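Local coordinates for proteasome activator protein PA26 (Trypanosoma brucei, PDB 1YAR) that probably activates the 20S proteasome, docking on the end of the barrel to open its gate to substrates, at residues H85-Y88 with C89-E92; I94-V97 with I98-I102; D124-E127 with I128-G132. All coordinates share one frame; numbering follows the deposited sequence.

Overall arrangement
All three interactions are local, between residues a few positions apart along a helix or at its end. Interactions 1 and 2 lie in series on helix 71-99, their centres about 14 Å apart. Interaction 3 lies on helix 111-130, its centre about 11 Å from that of interaction 1. Interaction 2 is the buried one; the other two are partly buried. All three touch the second subunit. Interaction 1 is regular helix with thiol, ring and carboxylate groups. Interaction 2 closes a helix end, where an arginine bonds to a carbonyl. Interaction 3 widens into pi-type turns before a glycine. Tyr88 and Ala91 of interaction 1 pack on Glu127 of interaction 3, so neighbouring helices of the bundle meet here.

Interaction 1 of 3, residues H85-Y88 with C89-E92; sequences HNVY and CQAE
His85 with Cys89, and Tyr88 with Glu92, are i to i+4 side-chain contacts along helix 71-99, near the centre of the subunit. The backbone beneath them is regular alpha helix. Cys89 N bonds to His85 O at 3.1 Å, and Ala91 N to Val87 O at 2.8 Å. The Cys89 thiol sits at the edge of the imidazole. SG is 3.7 Å from His85 CD2. With CG anti to the backbone N (chi1 172°), the His85 ring lies beside its own carbonyl carbon, and its CD2-NE2 edge meets SG.

Tyr88 and Glu92 run side by side and point the same way. The ring and carboxylate planes are 41° apart. Glu92 CG packs 3.8 Å from Tyr88 CE2, and a bend at chi2 (-76°) brings the carboxylate round toward the phenol. Glu92 OE2 stays 3.6 Å from Tyr88 OH. The hydrogen bonds of the Glu92 carboxylate are made elsewhere: OE2 is hydrogen-bonded to His206 ND1 and OE1 to Thr209 OG1, both of the second subunit. The Glu127 carboxylate of the same chain is also near; the approach is too short to interpret with confidence.

Gln90 lays its chain over Asn86 O, with CG 3.4 Å from that oxygen, and OE1 accepts from Trp34 NE1. The faces of this helix divide among its neighbours. Val87 and Gln90 turn to helix 24-57, Ala91 touches both that helix and helix 111-130, and His85 and Cys89 pack on Leu198 and Thr205 of the second subunit.

Interaction 2 of 3, residues I94-V97 with I98-I102; sequences IRTV and IAIRI
The flat group here is the Arg101 guanidinium, and Val97 O meets it at the edge. The oxygen is only 5° out of the guanidinium plane. Arg101 NH1 gives it a hydrogen bond of 3.0 Å. The donor comes in the carbonyl plane, on a lone pair, with a C=O...N angle of 118°. The Arg101 chain is extended from CG to NE and runs alongside Val97, so NH1 also packs against Val97 CG1 at 3.7 Å. The same NH1 bonds to Tyr22 O, and NH2 to Arg19 O, both of the same chain.

This is the C-terminal end of helix 71-99. Ile98 N and Ile100 N still make helical bonds, to Ile94 O and Thr96 O. Arg101 N instead turns back to Ile98 O, and a type I beta turn runs from Ala99 to Ile102. The arginine side chain thus takes up Val97 O as the helix gives out.

Ile100 puts CG1 between its backbone N and carbonyl carbon, chi1 68°. This tucks CG1 tightly against Thr96 O, at 3.1 Å. Its CG2 is 4.1 Å from Thr96 CG2. Facing the bundle, Ile94 and Ile98 lie side by side and point the same way, with CG2 of Ile94 3.8 Å from CD1 of Ile98. Helices 111-130 and 183-226 cover them, and helix 24-57 also packs on Ile94.

The chemistry is therefore mixed. Ile94 and Ile98 give aliphatic packing toward the bundle, while Thr96 and Ile100 pack on Arg212 of the second subunit. At the helix end one cation bonds to three backbone carbonyls. Its positive charge probably suits the negative end of the helix dipole.

Interaction 3 of 3, residues D124-E127 with I128-G132; sequences DELE and IKTLG
Lys129 rises over Glu125 one turn earlier on helix 111-130. Its CB rests 3.3 Å from Glu125 O, and its CG is farther from that oxygen. The extended chain then passes across the Glu125 side chain, where Lys129 CD touches Glu125 CG at 3.6 Å. Beyond CD the two chains part. Lys129 NZ and Glu125 OE2 are 5.0 Å apart, opposite charges not in contact, and the lysine is exposed.

The backbone below widens into pi-type turns. Glu125 O accepts from two amides: Lys129 N at 2.9 Å, with a bent N-H...O angle of 136°, and Thr130 N at 3.0 Å, with a straighter one of 166°. Thr130 OG1 adds a weak bond to the same oxygen. Leu131 N repeats the i to i+5 pattern by bonding to Leu126 O at 3.0 Å.

On the inner side Leu126 CD1 approaches Thr130 CB at 4.1 Å, and both residues pack on Leu207 of helix 183-226. Leu131 CG sits 3.3 Å from Leu126 O. Gly132 then leaves the helical conformation with a positive phi of 55°, and the chain enters the loop, where Ser133 OG bonds to Glu127 O.

Interaction 1 of 3, residues H85-Y88 with C89-E92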
loop_
_atom_site.group_PDB
_atom_site.type_symbol
_atom_site.label_atom_id
_atom_site.label_comp_id
_atom_site.label_asym_id
_atom_site.label_seq_id
_atom_site.Cartn_x
_atom_site.Cartn_y
_atom_site.Cartn_z
ATOM N N HIS O 85 37.952 108.209 -17.080
ATOM C CA HIS O 85 37.796 108.044 -18.533
ATOM C C HIS O 85 38.451 106.745 -19.026
ATOM O O HIS O 85 37.808 105.951 -19.719
ATOM C CB HIS O 85 38.367 109.279 -19.269
ATOM C CG HIS O 85 38.435 109.148 -20.767
ATOM N ND1 HIS O 85 39.199 109.997 -21.544
ATOM C CD2 HIS O 85 37.809 108.315 -21.634
ATOM C CE1 HIS O 85 39.062 109.671 -22.819
ATOM N NE2 HIS O 85 38.229 108.652 -22.902
ATOM N N ASN O 86 39.725 106.540 -18.679
ATOM C CA ASN O 86 40.457 105.346 -19.097
ATOM C C ASN O 86 39.837 104.032 -18.592
ATOM O O ASN O 86 39.675 103.075 -19.346
ATOM C CB ASN O 86 41.914 105.424 -18.623
ATOM C CG ASN O 86 42.725 106.463 -19.389
ATOM O OD1 ASN O 86 42.321 106.910 -20.470
ATOM N ND2 ASN O 86 43.870 106.847 -18.833
ATOM N N VAL O 87 39.517 104.002 -17.301
ATOM C CA VAL O 87 38.889 102.837 -16.687
ATOM C C VAL O 87 37.552 102.525 -17.357
ATOM O O VAL O 87 37.260 101.357 -17.630
ATOM C CB VAL O 87 38.735 103.016 -15.165
ATOM C CG1 VAL O 87 37.838 101.909 -14.577
ATOM C CG2 VAL O 87 40.140 103.008 -14.487
ATOM N N TYR O 88 36.757 103.556 -17.646
ATOM C CA TYR O 88 35.481 103.365 -18.358
ATOM C C TYR O 88 35.681 102.664 -19.711
ATOM O O TYR O 88 34.972 101.722 -20.036
ATOM C CB TYR O 88 34.760 104.701 -18.579
ATOM C CG TYR O 88 33.380 104.606 -19.217
ATOM C CD1 TYR O 88 32.232 104.661 -18.427
ATOM C CD2 TYR O 88 33.217 104.505 -20.606
ATOM C CE1 TYR O 88 30.967 104.606 -18.987
ATOM C CE2 TYR O 88 31.936 104.443 -21.180
ATOM C CZ TYR O 88 30.818 104.497 -20.353
ATOM O OH TYR O 88 29.551 104.457 -20.871
ATOM N N CYS O 89 36.621 103.161 -20.512
ATOM C CA CYS O 89 36.857 102.576 -21.836
ATOM C C CYS O 89 37.424 101.146 -21.750
ATOM O O CYS O 89 37.088 100.283 -22.558
ATOM C CB CYS O 89 37.731 103.515 -22.704
ATOM S SG CYS O 89 36.906 105.085 -23.104
ATOM N N GLN O 90 38.269 100.891 -20.762
ATOM C CA GLN O 90 38.797 99.553 -20.521
ATOM C C GLN O 90 37.680 98.582 -20.077
ATOM O O GLN O 90 37.628 97.443 -20.534
ATOM C CB GLN O 90 39.914 99.634 -19.490
ATOM C CG GLN O 90 41.215 100.204 -20.136
ATOM C CD GLN O 90 42.165 100.868 -19.162
ATOM O OE1 GLN O 90 41.905 100.951 -17.956
ATOM N NE2 GLN O 90 43.290 101.368 -19.699
ATOM N N ALA O 91 36.783 99.053 -19.214
ATOM C CA ALA O 91 35.605 98.251 -18.813
ATOM C C ALA O 91 34.729 97.858 -20.013
ATOM O O ALA O 91 34.212 96.739 -20.078
ATOM C CB ALA O 91 34.784 99.007 -17.796
ATOM N N GLU O 92 34.568 98.780 -20.966
ATOM C CA GLU O 92 33.756 98.516 -22.154
ATOM C C GLU O 92 34.366 97.443 -23.052
ATOM O O GLU O 92 33.639 96.697 -23.700
ATOM C CB GLU O 92 33.500 99.800 -22.943
ATOM C CG GLU O 92 32.601 100.804 -22.222
ATOM C CD GLU O 92 31.128 100.427 -22.235
ATOM O OE1 GLU O 92 30.708 99.550 -23.018
ATOM O OE2 GLU O 92 30.364 101.024 -21.446
#

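Interaction 2 of 3, residues I94-V97 with I98-I102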
loop_
_atom_site.group_PDB
_atom_site.type_symbol
_atom_site.label_atom_id
_atom_site.label_comp_id
_atom_site.label_asym_id
_atom_site.label_seq_id
_atom_site.Cartn_x
_atom_site.Cartn_y
_atom_site.Cartn_z
ATOM N N ILE O 94 36.065 94.852 -21.801
ATOM C CA ILE O 94 35.690 93.590 -21.142
ATOM C C ILE O 94 34.229 93.262 -21.415
ATOM O O ILE O 94 33.891 92.121 -21.710
ATOM C CB ILE O 94 35.971 93.583 -19.637
ATOM C CG1 ILE O 94 37.448 93.892 -19.362
ATOM C CG2 ILE O 94 35.594 92.192 -19.067
ATOM C CD1 ILE O 94 37.790 94.095 -17.879
ATOM N N ARG O 95 33.389 94.285 -21.303
ATOM C CA ARG O 95 31.966 94.170 -21.533
ATOM C C ARG O 95 31.726 93.532 -22.892
ATOM O O ARG O 95 30.977 92.562 -23.005
ATOM C CB ARG O 95 31.353 95.570 -21.471
ATOM C CG ARG O 95 29.885 95.634 -21.191
ATOM C CD ARG O 95 29.513 96.828 -20.294
ATOM N NE ARG O 95 28.281 97.485 -20.723
ATOM C CZ ARG O 95 27.056 97.037 -20.469
ATOM N NH1 ARG O 95 26.883 95.921 -19.774
ATOM N NH2 ARG O 95 26.000 97.712 -20.903
ATOM N N THR O 96 32.394 94.075 -23.914
ATOM C CA THR O 96 32.243 93.628 -25.301
ATOM C C THR O 96 32.642 92.164 -25.449
ATOM O O THR O 96 31.924 91.399 -26.060
ATOM C CB THR O 96 33.097 94.514 -26.239
ATOM O OG1 THR O 96 32.534 95.821 -26.256
ATOM C CG2 THR O 96 32.966 94.046 -27.708
ATOM N N VAL O 97 33.786 91.796 -24.883
ATOM C CA VAL O 97 34.303 90.418 -24.969
ATOM C C VAL O 97 33.262 89.426 -24.432
ATOM O O VAL O 97 32.982 88.369 -25.041
ATOM C CB VAL O 97 35.621 90.283 -24.196
ATOM C CG1 VAL O 97 36.012 88.814 -23.991
ATOM C CG2 VAL O 97 36.751 91.057 -24.903
ATOM N N ILE O 98 32.665 89.778 -23.298
ATOM C CA ILE O 98 31.575 88.946 -22.752
ATOM C C ILE O 98 30.282 89.002 -23.584
ATOM O O ILE O 98 29.753 87.960 -23.999
ATOM C CB ILE O 98 31.313 89.308 -21.271
ATOM C CG1 ILE O 98 32.609 89.164 -20.462
ATOM C CG2 ILE O 98 30.218 88.410 -20.707
ATOM C CD1 ILE O 98 32.556 89.847 -19.088
ATOM N N ALA O 99 29.775 90.207 -23.836
ATOM C CA ALA O 99 28.460 90.363 -24.451
ATOM C C ALA O 99 28.335 89.711 -25.826
ATOM O O ALA O 99 27.270 89.189 -26.177
ATOM C CB ALA O 99 28.047 91.834 -24.519
ATOM N N ILE O 100 29.416 89.720 -26.601
ATOM C CA ILE O 100 29.386 89.090 -27.923
ATOM C C ILE O 100 29.561 87.565 -27.860
ATOM O O ILE O 100 29.615 86.910 -28.908
ATOM C CB ILE O 100 30.442 89.744 -28.906
ATOM C CG1 ILE O 100 31.873 89.425 -28.453
ATOM C CG2 ILE O 100 30.219 91.246 -28.979
ATOM C CD1 ILE O 100 32.994 90.068 -29.349
ATOM N N ARG O 101 29.688 87.003 -26.654
ATOM C CA ARG O 101 29.693 85.536 -26.490
ATOM C C ARG O 101 28.533 84.996 -25.642
ATOM O O ARG O 101 28.518 83.822 -25.258
ATOM C CB ARG O 101 31.031 85.061 -25.930
ATOM C CG ARG O 101 32.204 85.318 -26.860
ATOM C CD ARG O 101 33.565 85.083 -26.226
ATOM N NE ARG O 101 34.634 85.160 -27.233
ATOM C CZ ARG O 101 35.194 86.281 -27.690
ATOM N NH1 ARG O 101 34.816 87.479 -27.236
ATOM N NH2 ARG O 101 36.153 86.197 -28.617
ATOM N N ILE O 102 27.552 85.841 -25.353
ATOM C CA ILE O 102 26.322 85.352 -24.711
ATOM C C ILE O 102 25.657 84.474 -25.752
ATOM O O ILE O 102 25.449 84.928 -26.868
ATOM C CB ILE O 102 25.418 86.524 -24.272
ATOM C CG1 ILE O 102 26.073 87.279 -23.110
ATOM C CG2 ILE O 102 24.009 86.008 -23.866
ATOM C CD1 ILE O 102 25.444 88.666 -22.852
#

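Interaction 3 of 3, residues D124-E127 with I128-G132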
loop_
_atom_site.group_PDB
_atom_site.type_symbol
_atom_site.label_atom_id
_atom_site.label_comp_id
_atom_site.label_asym_id
_atom_site.label_seq_id
_atom_site.Cartn_x
_atom_site.Cartn_y
_atom_site.Cartn_z
ATOM N N ASP O 124 29.009 96.688 -15.035
ATOM C CA ASP O 124 27.981 97.737 -15.075
ATOM C C ASP O 124 27.969 98.634 -13.830
ATOM O O ASP O 124 27.878 99.867 -13.947
ATOM C CB ASP O 124 26.597 97.121 -15.241
ATOM C CG ASP O 124 26.352 96.590 -16.638
ATOM O OD1 ASP O 124 27.114 96.949 -17.576
ATOM O OD2 ASP O 124 25.409 95.792 -16.894
ATOM N N GLU O 125 28.020 98.013 -12.649
ATOM C CA GLU O 125 28.103 98.752 -11.384
ATOM C C GLU O 125 29.346 99.642 -11.352
ATOM O O GLU O 125 29.278 100.796 -10.936
ATOM C CB GLU O 125 28.133 97.804 -10.172
ATOM C CG GLU O 125 27.904 98.530 -8.836
ATOM C CD GLU O 125 28.109 97.656 -7.600
ATOM O OE1 GLU O 125 28.201 96.408 -7.733
ATOM O OE2 GLU O 125 28.205 98.222 -6.485
ATOM N N LEU O 126 30.477 99.098 -11.779
ATOM C CA LEU O 126 31.694 99.908 -11.898
ATOM C C LEU O 126 31.470 101.140 -12.775
ATOM O O LEU O 126 31.805 102.256 -12.375
ATOM C CB LEU O 126 32.868 99.064 -12.414
ATOM C CG LEU O 126 34.134 99.795 -12.882
ATOM C CD1 LEU O 126 34.812 100.478 -11.710
ATOM C CD2 LEU O 126 35.096 98.808 -13.540
ATOM N N GLU O 127 30.900 100.941 -13.962
ATOM C CA GLU O 127 30.754 102.036 -14.928
ATOM C C GLU O 127 29.687 103.048 -14.569
ATOM O O GLU O 127 29.897 104.259 -14.724
ATOM C CB GLU O 127 30.450 101.481 -16.323
ATOM C CG GLU O 127 31.566 100.656 -16.924
ATOM C CD GLU O 127 31.314 100.388 -18.395
ATOM O OE1 GLU O 127 30.784 101.287 -19.065
ATOM O OE2 GLU O 127 31.621 99.292 -18.886
ATOM N N ILE O 128 28.544 102.554 -14.101
ATOM C CA ILE O 128 27.393 103.410 -13.835
ATOM C C ILE O 128 27.459 104.011 -12.424
ATOM O O ILE O 128 27.297 105.222 -12.241
ATOM C CB ILE O 128 26.065 102.622 -14.031
ATOM C CG1 ILE O 128 25.957 102.014 -15.443
ATOM C CG2 ILE O 128 24.851 103.483 -13.677
ATOM C CD1 ILE O 128 26.299 102.936 -16.588
ATOM N N LYS O 129 27.699 103.165 -11.432
ATOM C CA LYS O 129 27.658 103.619 -10.058
ATOM C C LYS O 129 29.001 104.152 -9.567
ATOM O O LYS O 129 29.071 105.300 -9.148
ATOM C CB LYS O 129 27.127 102.530 -9.133
ATOM C CG LYS O 129 25.703 102.111 -9.446
ATOM C CD LYS O 129 25.282 100.993 -8.507
ATOM C CE LYS O 129 23.810 100.613 -8.673
ATOM N NZ LYS O 129 23.490 99.417 -7.802
ATOM N N THR O 130 30.053 103.331 -9.619
ATOM C CA THR O 130 31.358 103.717 -9.058
ATOM C C THR O 130 31.944 104.946 -9.780
ATOM O O THR O 130 32.467 105.860 -9.122
ATOM C CB THR O 130 32.348 102.543 -9.130
ATOM O OG1 THR O 130 31.708 101.345 -8.676
ATOM C CG2 THR O 130 33.518 102.728 -8.156
ATOM N N LEU O 131 31.857 104.949 -11.118
ATOM C CA LEU O 131 32.425 106.031 -11.929
ATOM C C LEU O 131 31.434 107.157 -12.158
ATOM O O LEU O 131 31.818 108.222 -12.651
ATOM C CB LEU O 131 32.942 105.499 -13.272
ATOM C CG LEU O 131 34.091 104.478 -13.207
ATOM C CD1 LEU O 131 34.409 104.009 -14.618
ATOM C CD2 LEU O 131 35.352 105.020 -12.474
ATOM N N GLY O 132 30.156 106.908 -11.871
ATOM C CA GLY O 132 29.104 107.909 -12.050
ATOM C C GLY O 132 29.036 108.481 -13.466
ATOM O O GLY O 132 28.965 109.691 -13.655
#